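Local coordinates for protein esterase Rv0045c (Mycobacterium tuberculosis, PDB 6WYN) that hydrolyses carboxylic esters, preferring those with short, straight acyl chains, and probably takes part in mycobacterial ester or lipid metabolism, at residues A[125-129]-A[130-134]; A[182-185]-A[186-189]; A[257-260]-A[261-264]; A[285-288]-A[289-292]. All blocks are in the same frame, centred on the assembly; numbering follows the deposited sequence.

In the fold
The four contacts follow one another along the chain in numerical order, all in the alpha/beta hydrolase fold, and each joins the first turns of a helix to the residues that open it. Helix 182-200 of contact 2 follows strand 174-178, and helix 286-295 of contact 4 lies between strands 273-278 and 299-305. Contact 2 touches both contact 3 and contact 4, with centres about 11 and 12 Å away; contacts 3 and 4, about 16 Å apart, touch through Trp263 and Glu291. Contact 1 joins this group through contact 3, Gln131 meeting Asp258. The side chain of Leu185 comes within about 4 Å of that of Ser155, the probable nucleophile.

Contact 1 (A[125-129]-A[130-134]); sequences DGNYS and PQLNS
The N-cap of helix 130-144 is made by Ser129, whose hydroxyl takes the N-H of Leu132. OG accepts from Leu132 N at 2.9 Å, with a nearly straight N-H...O angle of 169°. A chi1 of 82° sets OG between the backbone N and the carbonyl carbon of Ser129, from where it meets the first-turn N-H of Leu132. Ser129 O then receives Asn133 N at 2.9 Å, the first regular helical bond.

Ahead of the cap come two Asx turns in succession. Asp125 OD1 is met by Asn127 N from above the carboxylate plane, and Asn127 OD1 accepts from Ser129 N at 3.0 Å. The same Asn127 OD1 comes unusually close to Leu132 CD1 (3.1 Å), the side chains crossing at about a right angle. On the other flank Asn133 reaches back: its ND2 gives a weak bond to Tyr128 O (3.1 Å), while its OD1 accepts from a water, 2.9 Å away, that also donates to Asn127 O. A weak direct bond and a water bridge thus link the amide of Asn133 to the loop.

Tyr128 OH is bound by Asp251 and the backbone N of Arg123. The new helix packs against helix 156-167, where Pro130 meets Leu159 and Ser134 meets Arg163, Leu164 and Met167.

Contact 2 (A[182-185]-A[186-189]); sequences PSAL and QRHA
Gln186 and Arg187 close the first turn of helix 182-200, which follows strand 174-178 of the alpha/beta hydrolase sheet, on Pro182 and Ser183, and the i to i+4 pattern continues without a break. Of these backbone bonds, Gln186 N to Pro182 O is 3.0 Å with an N-H...O angle of 167°, and Ala189 N to Leu185 O is 2.9 Å; Arg187 N and His188 N bind Ser183 O and Ala184 O in the same way.

The bend of Arg187 at chi3 (-33°) folds its guanidinium back over the first turn, with Ser183 O above one face, offset toward the rim, and NH1 3.7 Å from Ala184 CA. NH1 makes a salt bridge with Asp288, and Ser183 OG is hydrogen-bonded to Glu291, so helix 286-295 covers this side.

The side-chain carbon contact is Leu185 CD1 to His188 CB, 4.1 Å. Leu185 packs against the nucleophile elbow near Ser155, the probable nucleophile, while His188, a residue that affects substrate selectivity, meets the ring of Phe283.

Water links Gln186 to Ser183: one molecule donates to Gln186 OE1 at 2.9 Å and to Ser183 OG at 3.2 Å.

Contact 3 (A[257-260]-A[261-264]); sequences GDFA and GLWD
Asp258 has a chi1 of -172°, which carries its carboxylate away from its own N and over the start of the helix at Gly261; at Leu262 a chi1 of -161° lays the isobutyl group beside the ring of Phe259. The first of these torsions yields a weak bond, Gly261 N to Asp258 OD1 at 3.5 Å. The other oxygen, Asp258 OD2, sits 3.5 Å from Gly261 CA, so the carboxylate lies against the bare CA of a residue without a side chain.

Phe259 and Leu262 point the same way and lie side by side, with Phe259 CD1 4.0 Å from Leu262 CD2. Over one face of the phenyl ring stands Gly257 O, 4.2 Å above the plane and offset toward the rim. Phe259 holds the N-cap position, but its side chain is apolar and makes no capping bond; its carbonyl instead begins the helical pattern, Phe259 O taking Trp263 N at 2.7 Å. Ala260 O follows by accepting from Asp264 N at 3.0 Å. Trp263 CD1 also comes within 3.6 Å of Phe259 O.

Phe259 rests on Leu185 and Gln186 of helix 182-200 and, with Leu262, on Leu159 of helix 156-167, while Trp263 packs on Pro182 and Glu291. What results is a helix N-terminus with its apolar side turned inward, by which helix 260-268 packs against both helix 182-200, in the region inserted between strands 174-178 and 273-278, and helix 156-167 of the alpha/beta hydrolase fold.

Contact 4 (A[285-288]-A[289-292]); sequences TDQD and TAEL
The carboxylate of Asp288, which shares a water with that of Glu291, is met by Thr285 N from above its plane, 43° out of it, giving OD2 a nearly straight bond of 3.0 Å. Asp288 OD1 and Glu291 OE2 are 4.3 Å apart. The shared water sits between them and donates to each at 2.6 Å, which would ease the repulsion of the like charges. A second water donates to Glu291 OE2 and, at 2.7 Å, to Asp288 O. Arg187 and Ser183 of helix 182-200 complete the surroundings of these two carboxylates.

The bond from Thr285 N is half of a capping box: Thr285, the N-cap of helix 286-295, returns it by accepting Asp288 N on OG1 at 2.8 Å. The helix belongs to a beta-alpha-beta unit between strands 273-278 and 299-305. Thr285 O grips two donors of one residue, Thr289 N at 3.0 Å and Thr289 OG1 at 3.2 Å. The chi1 of -51° holds that hydroxyl beside the backbone N of Thr289, where it can fold back on the preceding turn. The Thr289 side chain also packs on Leu275 and Arg277 of one strand and on Phe299 and Val302 of the other.

Contact 1 (A[125-129]-A[130-134])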
ATOM      1  N   ASP A 125       8.232 -14.714  12.533  1.00 23.73           N
ATOM      2  CA  ASP A 125       7.178 -14.441  13.567  1.00 33.75           C
ATOM      3  C   ASP A 125       5.907 -13.856  12.955  1.00 38.61           C
ATOM      4  O   ASP A 125       5.162 -13.227  13.716  1.00 38.27           O
ATOM      5  CB  ASP A 125       7.720 -13.476  14.613  1.00 29.53           C
ATOM      6  CG  ASP A 125       7.990 -12.051  14.196  1.00 32.48           C
ATOM      7  OD1 ASP A 125       7.650 -11.671  13.073  1.00 30.20           O
ATOM      8  OD2 ASP A 125       8.519 -11.334  15.034  1.00 30.13           O
ATOM      9  N   GLY A 126       5.776 -13.899  11.650  1.00 38.95           N
ATOM     10  CA  GLY A 126       4.646 -13.460  10.791  1.00 37.89           C
ATOM     11  C   GLY A 126       3.999 -12.120  11.150  1.00 33.57           C
ATOM     12  O   GLY A 126       2.768 -11.964  10.828  1.00 32.95           O
ATOM     13  N   ASN A 127       4.761 -11.176  11.707  1.00 26.17           N
ATOM     14  CA  ASN A 127       4.232  -9.932  12.303  1.00 30.14           C
ATOM     15  C   ASN A 127       4.577  -8.632  11.533  1.00 29.57           C
ATOM     16  O   ASN A 127       5.612  -7.973  11.749  1.00 27.74           O
ATOM     17  CB  ASN A 127       4.676  -9.759  13.761  1.00 33.26           C
ATOM     18  CG  ASN A 127       3.758  -8.784  14.479  1.00 33.81           C
ATOM     19  OD1 ASN A 127       3.614  -7.667  13.987  1.00 30.96           O
ATOM     20  ND2 ASN A 127       3.113  -9.186  15.583  1.00 30.88           N
ATOM     21  N   TYR A 128       3.558  -8.100  10.885  1.00 31.40           N
ATOM     22  CA  TYR A 128       3.689  -6.915  10.022  1.00 27.85           C
ATOM     23  C   TYR A 128       2.837  -5.788  10.604  1.00 29.88           C
ATOM     24  O   TYR A 128       2.097  -5.131   9.847  1.00 27.11           O
ATOM     25  CB  TYR A 128       3.361  -7.427   8.631  1.00 25.31           C
ATOM     26  CG  TYR A 128       4.204  -8.615   8.267  1.00 22.32           C
ATOM     27  CD1 TYR A 128       5.569  -8.489   8.181  1.00 24.08           C
ATOM     28  CD2 TYR A 128       3.650  -9.862   8.008  1.00 25.36           C
ATOM     29  CE1 TYR A 128       6.376  -9.563   7.835  1.00 22.32           C
ATOM     30  CE2 TYR A 128       4.442 -10.943   7.630  1.00 24.72           C
ATOM     31  CZ  TYR A 128       5.820 -10.787   7.556  1.00 22.79           C
ATOM     32  OH  TYR A 128       6.665 -11.825   7.257  1.00 23.22           O
ATOM     33  N   SER A 129       2.991  -5.550  11.911  1.00 27.54           N
ATOM     34  CA  SER A 129       2.265  -4.504  12.666  1.00 23.69           C
ATOM     35  C   SER A 129       2.734  -3.209  12.069  1.00 21.56           C
ATOM     36  O   SER A 129       3.902  -3.116  11.678  1.00 20.53           O
ATOM     37  CB  SER A 129       2.485  -4.511  14.207  1.00 22.41           C
ATOM     38  OG  SER A 129       3.715  -3.840  14.563  1.00 22.33           O
ATOM     39  N   PRO A 130       1.870  -2.164  12.067  1.00 20.07           N
ATOM     40  CA  PRO A 130       2.296  -0.827  11.695  1.00 19.13           C
ATOM     41  C   PRO A 130       3.518  -0.374  12.493  1.00 20.37           C
ATOM     42  O   PRO A 130       4.361   0.302  11.954  1.00 18.84           O
ATOM     43  CB  PRO A 130       1.080   0.047  12.050  1.00 20.38           C
ATOM     44  CG  PRO A 130      -0.097  -0.894  11.948  1.00 20.02           C
ATOM     45  CD  PRO A 130       0.431  -2.235  12.387  1.00 20.55           C
ATOM     46  N   GLN A 131       3.542  -0.659  13.804  1.00 19.34           N
ATOM     47  CA  GLN A 131       4.639  -0.230  14.708  1.00 21.93           C
ATOM     48  C   GLN A 131       5.998  -0.850  14.296  1.00 18.37           C
ATOM     49  O   GLN A 131       7.009  -0.103  14.339  1.00 20.31           O
ATOM     50  CB  GLN A 131       4.274  -0.632  16.138  1.00 24.89           C
ATOM     51  CG  GLN A 131       3.134   0.214  16.733  1.00 30.30           C
ATOM     52  CD  GLN A 131       1.642  -0.017  16.485  1.00 35.27           C
ATOM     53  OE1 GLN A 131       1.146  -0.868  15.697  1.00 29.03           O
ATOM     54  NE2 GLN A 131       0.883   0.806  17.221  1.00 26.93           N
ATOM     55  N   LEU A 132       6.019  -2.151  14.060  1.00 20.15           N
ATOM     56  CA  LEU A 132       7.206  -2.964  13.618  1.00 23.55           C
ATOM     57  C   LEU A 132       7.634  -2.471  12.197  1.00 22.11           C
ATOM     58  O   LEU A 132       8.834  -2.147  11.963  1.00 20.62           O
ATOM     59  CB  LEU A 132       6.823  -4.462  13.671  1.00 23.56           C
ATOM     60  CG  LEU A 132       6.711  -5.050  15.105  1.00 30.48           C
ATOM     61  CD1 LEU A 132       6.160  -6.509  15.227  1.00 26.66           C
ATOM     62  CD2 LEU A 132       8.054  -4.935  15.802  1.00 31.37           C
ATOM     63  N   ASN A 133       6.662  -2.291  11.304  1.00 20.92           N
ATOM     64  CA  ASN A 133       6.888  -1.816   9.906  1.00 18.61           C
ATOM     65  C   ASN A 133       7.581  -0.487   9.958  1.00 18.66           C
ATOM     66  O   ASN A 133       8.612  -0.326   9.281  1.00 20.31           O
ATOM     67  CB  ASN A 133       5.618  -1.632   9.084  1.00 17.59           C
ATOM     68  CG  ASN A 133       4.952  -2.926   8.825  1.00 16.73           C
ATOM     69  OD1 ASN A 133       5.546  -3.982   9.032  1.00 18.47           O
ATOM     70  ND2 ASN A 133       3.692  -2.864   8.425  1.00 18.36           N
ATOM     71  N   SER A 134       7.067   0.419  10.788  1.00 18.62           N
ATOM     72  CA  SER A 134       7.620   1.771  10.979  1.00 19.28           C
ATOM     73  C   SER A 134       9.064   1.709  11.516  1.00 20.05           C
ATOM     74  O   SER A 134       9.889   2.498  11.101  1.00 19.54           O
ATOM     75  CB  SER A 134       6.719   2.542  11.889  1.00 22.22           C
ATOM     76  OG  SER A 134       7.071   3.923  11.884  1.00 26.96           O
TER
HETATM   77  O   HOH W   1       7.489  -5.594  10.481  1.00 24.95           O

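Contact 2 (A[182-185]-A[186-189])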
ATOM      1  N   PRO A 182      -7.194   3.833  12.363  1.00 13.50           N
ATOM      2  CA  PRO A 182      -6.837   2.805  13.346  1.00 13.99           C
ATOM      3  C   PRO A 182      -8.024   1.906  13.690  1.00 15.18           C
ATOM      4  O   PRO A 182      -7.909   0.683  13.615  1.00 15.54           O
ATOM      5  CB  PRO A 182      -6.384   3.635  14.524  1.00 13.16           C
ATOM      6  CG  PRO A 182      -5.781   4.835  13.850  1.00 13.73           C
ATOM      7  CD  PRO A 182      -6.791   5.189  12.777  1.00 13.93           C
ATOM      8  N   SER A 183      -9.188   2.510  13.978  1.00 15.28           N
ATOM      9  CA  SER A 183     -10.404   1.738  14.355  1.00 16.61           C
ATOM     10  C   SER A 183     -10.812   0.790  13.224  1.00 15.98           C
ATOM     11  O   SER A 183     -11.210  -0.357  13.498  1.00 16.29           O
ATOM     12  CB  SER A 183     -11.531   2.661  14.764  1.00 15.93           C
ATOM     13  OG  SER A 183     -11.107   3.497  15.831  1.00 16.18           O
ATOM     14  N   ALA A 184     -10.756   1.244  11.969  1.00 15.41           N
ATOM     15  CA  ALA A 184     -11.255   0.447  10.829  1.00 15.49           C
ATOM     16  C   ALA A 184     -10.388  -0.799  10.650  1.00 15.01           C
ATOM     17  O   ALA A 184     -10.921  -1.911  10.436  1.00 15.68           O
ATOM     18  CB  ALA A 184     -11.275   1.315   9.588  1.00 15.92           C
ATOM     19  N   LEU A 185      -9.075  -0.659  10.703  1.00 16.60           N
ATOM     20  CA  LEU A 185      -8.219  -1.861  10.526  1.00 17.18           C
ATOM     21  C   LEU A 185      -8.358  -2.769  11.762  1.00 15.47           C
ATOM     22  O   LEU A 185      -8.353  -3.961  11.588  1.00 15.06           O
ATOM     23  CB  LEU A 185      -6.755  -1.457  10.284  1.00 19.11           C
ATOM     24  CG  LEU A 185      -5.859  -2.600   9.782  1.00 21.63           C
ATOM     25  CD1 LEU A 185      -6.523  -3.422   8.706  1.00 25.45           C
ATOM     26  CD2 LEU A 185      -4.540  -2.061   9.230  1.00 24.78           C
ATOM     27  N   GLN A 186      -8.466  -2.226  12.962  1.00 17.27           N
ATOM     28  CA  GLN A 186      -8.724  -3.048  14.184  1.00 20.12           C
ATOM     29  C   GLN A 186      -9.964  -3.923  13.953  1.00 19.69           C
ATOM     30  O   GLN A 186      -9.922  -5.130  14.213  1.00 18.06           O
ATOM     31  CB  GLN A 186      -8.905  -2.144  15.400  1.00 23.92           C
ATOM     32  CG  GLN A 186      -8.963  -2.896  16.729  1.00 30.80           C
ATOM     33  CD  GLN A 186      -8.806  -1.933  17.884  1.00 33.67           C
ATOM     34  OE1 GLN A 186      -9.424  -0.872  17.938  1.00 39.85           O
ATOM     35  NE2 GLN A 186      -7.954  -2.286  18.817  1.00 38.60           N
ATOM     36  N   ARG A 187     -11.062  -3.350  13.461  1.00 19.75           N
ATOM     37  CA  ARG A 187     -12.303  -4.146  13.220  1.00 21.36           C
ATOM     38  C   ARG A 187     -11.981  -5.248  12.188  1.00 21.83           C
ATOM     39  O   ARG A 187     -12.392  -6.427  12.395  1.00 22.53           O
ATOM     40  CB  ARG A 187     -13.431  -3.153  12.851  1.00 24.59           C
ATOM     41  CG  ARG A 187     -14.706  -3.724  12.230  1.00 28.59           C
ATOM     42  CD  ARG A 187     -15.686  -2.661  11.662  1.00 27.49           C
ATOM     43  NE  ARG A 187     -15.600  -1.474  12.486  1.00 27.24           N
ATOM     44  CZ  ARG A 187     -15.206  -0.257  12.098  1.00 23.84           C
ATOM     45  NH1 ARG A 187     -14.967   0.041  10.831  1.00 24.79           N
ATOM     46  NH2 ARG A 187     -15.108   0.686  13.012  1.00 24.59           N
ATOM     47  N   HIS A 188     -11.274  -4.954  11.093  1.00 20.86           N
ATOM     48  CA  HIS A 188     -10.893  -5.999  10.089  1.00 22.84           C
ATOM     49  C   HIS A 188     -10.023  -7.112  10.710  1.00 23.03           C
ATOM     50  O   HIS A 188     -10.254  -8.297  10.413  1.00 24.58           O
ATOM     51  CB  HIS A 188     -10.166  -5.377   8.892  1.00 25.21           C
ATOM     52  CG  HIS A 188      -9.785  -6.349   7.823  1.00 26.38           C
ATOM     53  ND1 HIS A 188     -10.702  -6.846   6.910  1.00 32.22           N
ATOM     54  CD2 HIS A 188      -8.597  -6.902   7.503  1.00 29.88           C
ATOM     55  CE1 HIS A 188     -10.103  -7.680   6.079  1.00 32.16           C
ATOM     56  NE2 HIS A 188      -8.808  -7.729   6.419  1.00 33.82           N
ATOM     57  N   ALA A 189      -9.041  -6.736  11.527  1.00 23.51           N
ATOM     58  CA  ALA A 189      -8.133  -7.680  12.213  1.00 26.43           C
ATOM     59  C   ALA A 189      -8.978  -8.610  13.104  1.00 29.86           C
ATOM     60  O   ALA A 189      -8.791  -9.852  13.010  1.00 27.03           O
ATOM     61  CB  ALA A 189      -7.074  -6.930  12.986  1.00 24.28           C
TER
HETATM   62  O   HOH W   2      -9.496   1.994  18.141  1.00 31.57           O
HETATM   63  O   HOH W   3     -12.218  -0.743  16.172  1.00 39.44           O
HETATM   64  O   HOH W   4     -13.334  -2.240   8.862  1.00 17.63           O

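Contact 3 (A[257-260]-A[261-264])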
ATOM      1  N   GLY A 257      -1.275  -5.369  14.731  1.00 29.01           N
ATOM      2  CA  GLY A 257      -0.767  -4.955  16.060  1.00 24.73           C
ATOM      3  C   GLY A 257      -0.999  -3.576  16.658  1.00 37.99           C
ATOM      4  O   GLY A 257      -0.767  -2.664  15.881  1.00 39.52           O
ATOM      5  N   ASP A 258      -1.426  -3.455  17.942  1.00 40.13           N
ATOM      6  CA  ASP A 258      -1.555  -2.192  18.754  1.00 42.29           C
ATOM      7  C   ASP A 258      -2.392  -1.046  18.158  1.00 36.00           C
ATOM      8  O   ASP A 258      -2.036  -0.564  17.065  1.00 40.98           O
ATOM      9  CB  ASP A 258      -0.188  -1.717  19.259  1.00 47.61           C
ATOM     10  CG  ASP A 258      -0.265  -0.568  20.252  1.00 51.05           C
ATOM     11  OD1 ASP A 258      -1.140  -0.615  21.139  1.00 37.72           O
ATOM     12  OD2 ASP A 258       0.554   0.361  20.129  1.00 52.96           O
ATOM     13  N   PHE A 259      -3.392  -0.517  18.901  1.00 26.90           N
ATOM     14  CA  PHE A 259      -4.193   0.517  18.220  1.00 33.41           C
ATOM     15  C   PHE A 259      -4.459   1.706  19.179  1.00 34.68           C
ATOM     16  O   PHE A 259      -4.456   2.859  18.730  1.00 31.16           O
ATOM     17  CB  PHE A 259      -5.429  -0.185  17.633  1.00 36.36           C
ATOM     18  CG  PHE A 259      -5.188  -1.090  16.440  1.00 35.13           C
ATOM     19  CD1 PHE A 259      -5.187  -0.585  15.141  1.00 39.85           C
ATOM     20  CD2 PHE A 259      -5.068  -2.462  16.579  1.00 34.72           C
ATOM     21  CE1 PHE A 259      -5.010  -1.424  14.036  1.00 37.68           C
ATOM     22  CE2 PHE A 259      -4.918  -3.299  15.477  1.00 31.03           C
ATOM     23  CZ  PHE A 259      -4.864  -2.781  14.203  1.00 35.22           C
ATOM     24  N   ALA A 260      -4.632   1.446  20.484  1.00 35.41           N
ATOM     25  CA  ALA A 260      -4.647   2.463  21.563  1.00 35.43           C
ATOM     26  C   ALA A 260      -3.393   3.328  21.408  1.00 36.84           C
ATOM     27  O   ALA A 260      -3.563   4.580  21.346  1.00 27.59           O
ATOM     28  CB  ALA A 260      -4.686   1.784  22.922  1.00 34.20           C
ATOM     29  N   GLY A 261      -2.200   2.673  21.301  1.00 31.39           N
ATOM     30  CA  GLY A 261      -0.930   3.371  21.036  1.00 27.19           C
ATOM     31  C   GLY A 261      -1.002   4.138  19.724  1.00 24.34           C
ATOM     32  O   GLY A 261      -0.432   5.215  19.594  1.00 22.31           O
ATOM     33  N   LEU A 262      -1.670   3.579  18.737  1.00 23.34           N
ATOM     34  CA  LEU A 262      -1.759   4.226  17.410  1.00 23.35           C
ATOM     35  C   LEU A 262      -2.650   5.488  17.487  1.00 19.08           C
ATOM     36  O   LEU A 262      -2.249   6.516  16.906  1.00 16.36           O
ATOM     37  CB  LEU A 262      -2.295   3.172  16.442  1.00 26.48           C
ATOM     38  CG  LEU A 262      -2.045   3.454  14.971  1.00 30.92           C
ATOM     39  CD1 LEU A 262      -0.571   3.704  14.686  1.00 32.23           C
ATOM     40  CD2 LEU A 262      -2.581   2.287  14.157  1.00 33.77           C
ATOM     41  N   TRP A 263      -3.780   5.450  18.207  1.00 17.43           N
ATOM     42  CA  TRP A 263      -4.559   6.684  18.529  1.00 17.02           C
ATOM     43  C   TRP A 263      -3.752   7.692  19.347  1.00 17.39           C
ATOM     44  O   TRP A 263      -3.928   8.885  19.098  1.00 18.96           O
ATOM     45  CB  TRP A 263      -5.882   6.358  19.203  1.00 17.53           C
ATOM     46  CG  TRP A 263      -6.927   5.866  18.253  1.00 16.47           C
ATOM     47  CD1 TRP A 263      -7.518   4.640  18.250  1.00 16.01           C
ATOM     48  CD2 TRP A 263      -7.465   6.584  17.129  1.00 16.00           C
ATOM     49  NE1 TRP A 263      -8.448   4.569  17.255  1.00 17.01           N
ATOM     50  CE2 TRP A 263      -8.434   5.746  16.542  1.00 15.62           C
ATOM     51  CE3 TRP A 263      -7.264   7.870  16.600  1.00 16.37           C
ATOM     52  CZ2 TRP A 263      -9.148   6.123  15.409  1.00 15.70           C
ATOM     53  CZ3 TRP A 263      -7.992   8.261  15.494  1.00 16.29           C
ATOM     54  CH2 TRP A 263      -8.938   7.401  14.921  1.00 16.38           C
ATOM     55  N   ASP A 264      -2.848   7.276  20.245  1.00 20.13           N
ATOM     56  CA  ASP A 264      -1.966   8.243  20.949  1.00 21.03           C
ATOM     57  C   ASP A 264      -1.069   8.927  19.941  1.00 20.57           C
ATOM     58  O   ASP A 264      -0.831  10.145  20.107  1.00 20.48           O
ATOM     59  CB  ASP A 264      -1.114   7.596  22.032  1.00 25.68           C
ATOM     60  CG  ASP A 264      -1.971   7.157  23.192  1.00 26.96           C
ATOM     61  OD1 ASP A 264      -3.007   7.814  23.425  1.00 27.91           O
ATOM     62  OD2 ASP A 264      -1.653   6.122  23.765  1.00 32.83           O
TER

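Contact 4 (A[285-288]-A[289-292])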
ATOM      1  N   THR A 285     -16.277   3.650   8.287  1.00 15.77           N
ATOM      2  CA  THR A 285     -17.625   4.184   8.581  1.00 15.25           C
ATOM      3  C   THR A 285     -17.583   5.695   8.762  1.00 14.19           C
ATOM      4  O   THR A 285     -16.498   6.285   9.030  1.00 12.66           O
ATOM      5  CB  THR A 285     -18.195   3.554   9.854  1.00 14.73           C
ATOM      6  OG1 THR A 285     -17.416   4.008  10.960  1.00 17.41           O
ATOM      7  CG2 THR A 285     -18.212   2.060   9.743  1.00 17.05           C
ATOM      8  N   ASP A 286     -18.753   6.324   8.721  1.00 14.81           N
ATOM      9  CA  ASP A 286     -18.875   7.774   9.048  1.00 15.99           C
ATOM     10  C   ASP A 286     -18.375   8.036  10.465  1.00 15.50           C
ATOM     11  O   ASP A 286     -17.710   9.048  10.685  1.00 14.76           O
ATOM     12  CB  ASP A 286     -20.324   8.264   8.892  1.00 17.86           C
ATOM     13  CG  ASP A 286     -20.780   8.307   7.430  1.00 20.41           C
ATOM     14  OD1 ASP A 286     -19.922   8.288   6.514  1.00 18.34           O
ATOM     15  OD2 ASP A 286     -21.983   8.312   7.204  1.00 24.46           O
ATOM     16  N   GLN A 287     -18.705   7.169  11.418  1.00 15.43           N
ATOM     17  CA  GLN A 287     -18.204   7.320  12.798  1.00 17.42           C
ATOM     18  C   GLN A 287     -16.660   7.203  12.822  1.00 14.49           C
ATOM     19  O   GLN A 287     -15.992   7.987  13.548  1.00 13.24           O
ATOM     20  CB  GLN A 287     -18.877   6.244  13.672  1.00 21.88           C
ATOM     21  CG  GLN A 287     -19.158   6.731  15.081  1.00 34.01           C
ATOM     22  CD  GLN A 287     -20.316   7.714  15.217  1.00 37.56           C
ATOM     23  OE1 GLN A 287     -21.481   7.318  15.245  1.00 43.98           O
ATOM     24  NE2 GLN A 287     -19.994   8.987  15.435  1.00 30.50           N
ATOM     25  N   ASP A 288     -16.092   6.267  12.067  1.00 14.65           N
ATOM     26  CA  ASP A 288     -14.609   6.185  11.921  1.00 15.37           C
ATOM     27  C   ASP A 288     -14.048   7.548  11.498  1.00 14.96           C
ATOM     28  O   ASP A 288     -13.076   8.022  12.081  1.00 13.79           O
ATOM     29  CB  ASP A 288     -14.218   5.095  10.930  1.00 16.25           C
ATOM     30  CG  ASP A 288     -14.442   3.668  11.412  1.00 18.88           C
ATOM     31  OD1 ASP A 288     -14.574   3.452  12.679  1.00 20.43           O
ATOM     32  OD2 ASP A 288     -14.540   2.769  10.530  1.00 20.38           O
ATOM     33  N   THR A 289     -14.648   8.169  10.494  1.00 15.44           N
ATOM     34  CA  THR A 289     -14.155   9.437   9.924  1.00 15.34           C
ATOM     35  C   THR A 289     -14.279  10.527  10.961  1.00 14.62           C
ATOM     36  O   THR A 289     -13.335  11.320  11.127  1.00 13.64           O
ATOM     37  CB  THR A 289     -14.900   9.819   8.641  1.00 15.10           C
ATOM     38  OG1 THR A 289     -14.912   8.715   7.746  1.00 14.67           O
ATOM     39  CG2 THR A 289     -14.255  11.024   8.017  1.00 15.48           C
ATOM     40  N   ALA A 290     -15.413  10.587  11.668  1.00 14.13           N
ATOM     41  CA  ALA A 290     -15.582  11.592  12.738  1.00 12.91           C
ATOM     42  C   ALA A 290     -14.545  11.374  13.843  1.00 12.43           C
ATOM     43  O   ALA A 290     -14.049  12.369  14.410  1.00 12.86           O
ATOM     44  CB  ALA A 290     -17.003  11.524  13.281  1.00 12.85           C
ATOM     45  N   GLU A 291     -14.283  10.137  14.220  1.00 13.24           N
ATOM     46  CA  GLU A 291     -13.278   9.830  15.297  1.00 14.37           C
ATOM     47  C   GLU A 291     -11.912  10.352  14.849  1.00 13.87           C
ATOM     48  O   GLU A 291     -11.196  11.037  15.608  1.00 14.85           O
ATOM     49  CB  GLU A 291     -13.302   8.322  15.594  1.00 16.47           C
ATOM     50  CG  GLU A 291     -12.232   7.859  16.586  1.00 16.74           C
ATOM     51  CD  GLU A 291     -12.192   6.370  16.813  1.00 17.58           C
ATOM     52  OE1 GLU A 291     -11.881   5.968  17.977  1.00 19.47           O
ATOM     53  OE2 GLU A 291     -12.549   5.603  15.870  1.00 16.68           O
ATOM     54  N   LEU A 292     -11.583  10.146  13.588  1.00 13.69           N
ATOM     55  CA  LEU A 292     -10.287  10.624  13.056  1.00 14.02           C
ATOM     56  C   LEU A 292     -10.250  12.151  13.099  1.00 15.00           C
ATOM     57  O   LEU A 292      -9.212  12.731  13.528  1.00 15.68           O
ATOM     58  CB  LEU A 292     -10.106  10.097  11.640  1.00 14.67           C
ATOM     59  CG  LEU A 292      -8.836  10.542  10.937  1.00 15.86           C
ATOM     60  CD1 LEU A 292      -7.613  10.142  11.728  1.00 18.04           C
ATOM     61  CD2 LEU A 292      -8.790   9.950   9.551  1.00 16.60           C
TER
HETATM   62  O   HOH W   5     -11.556   6.002  13.113  1.00 14.60           O
HETATM   63  O   HOH W   6     -14.739   4.293  15.165  1.00 19.68           O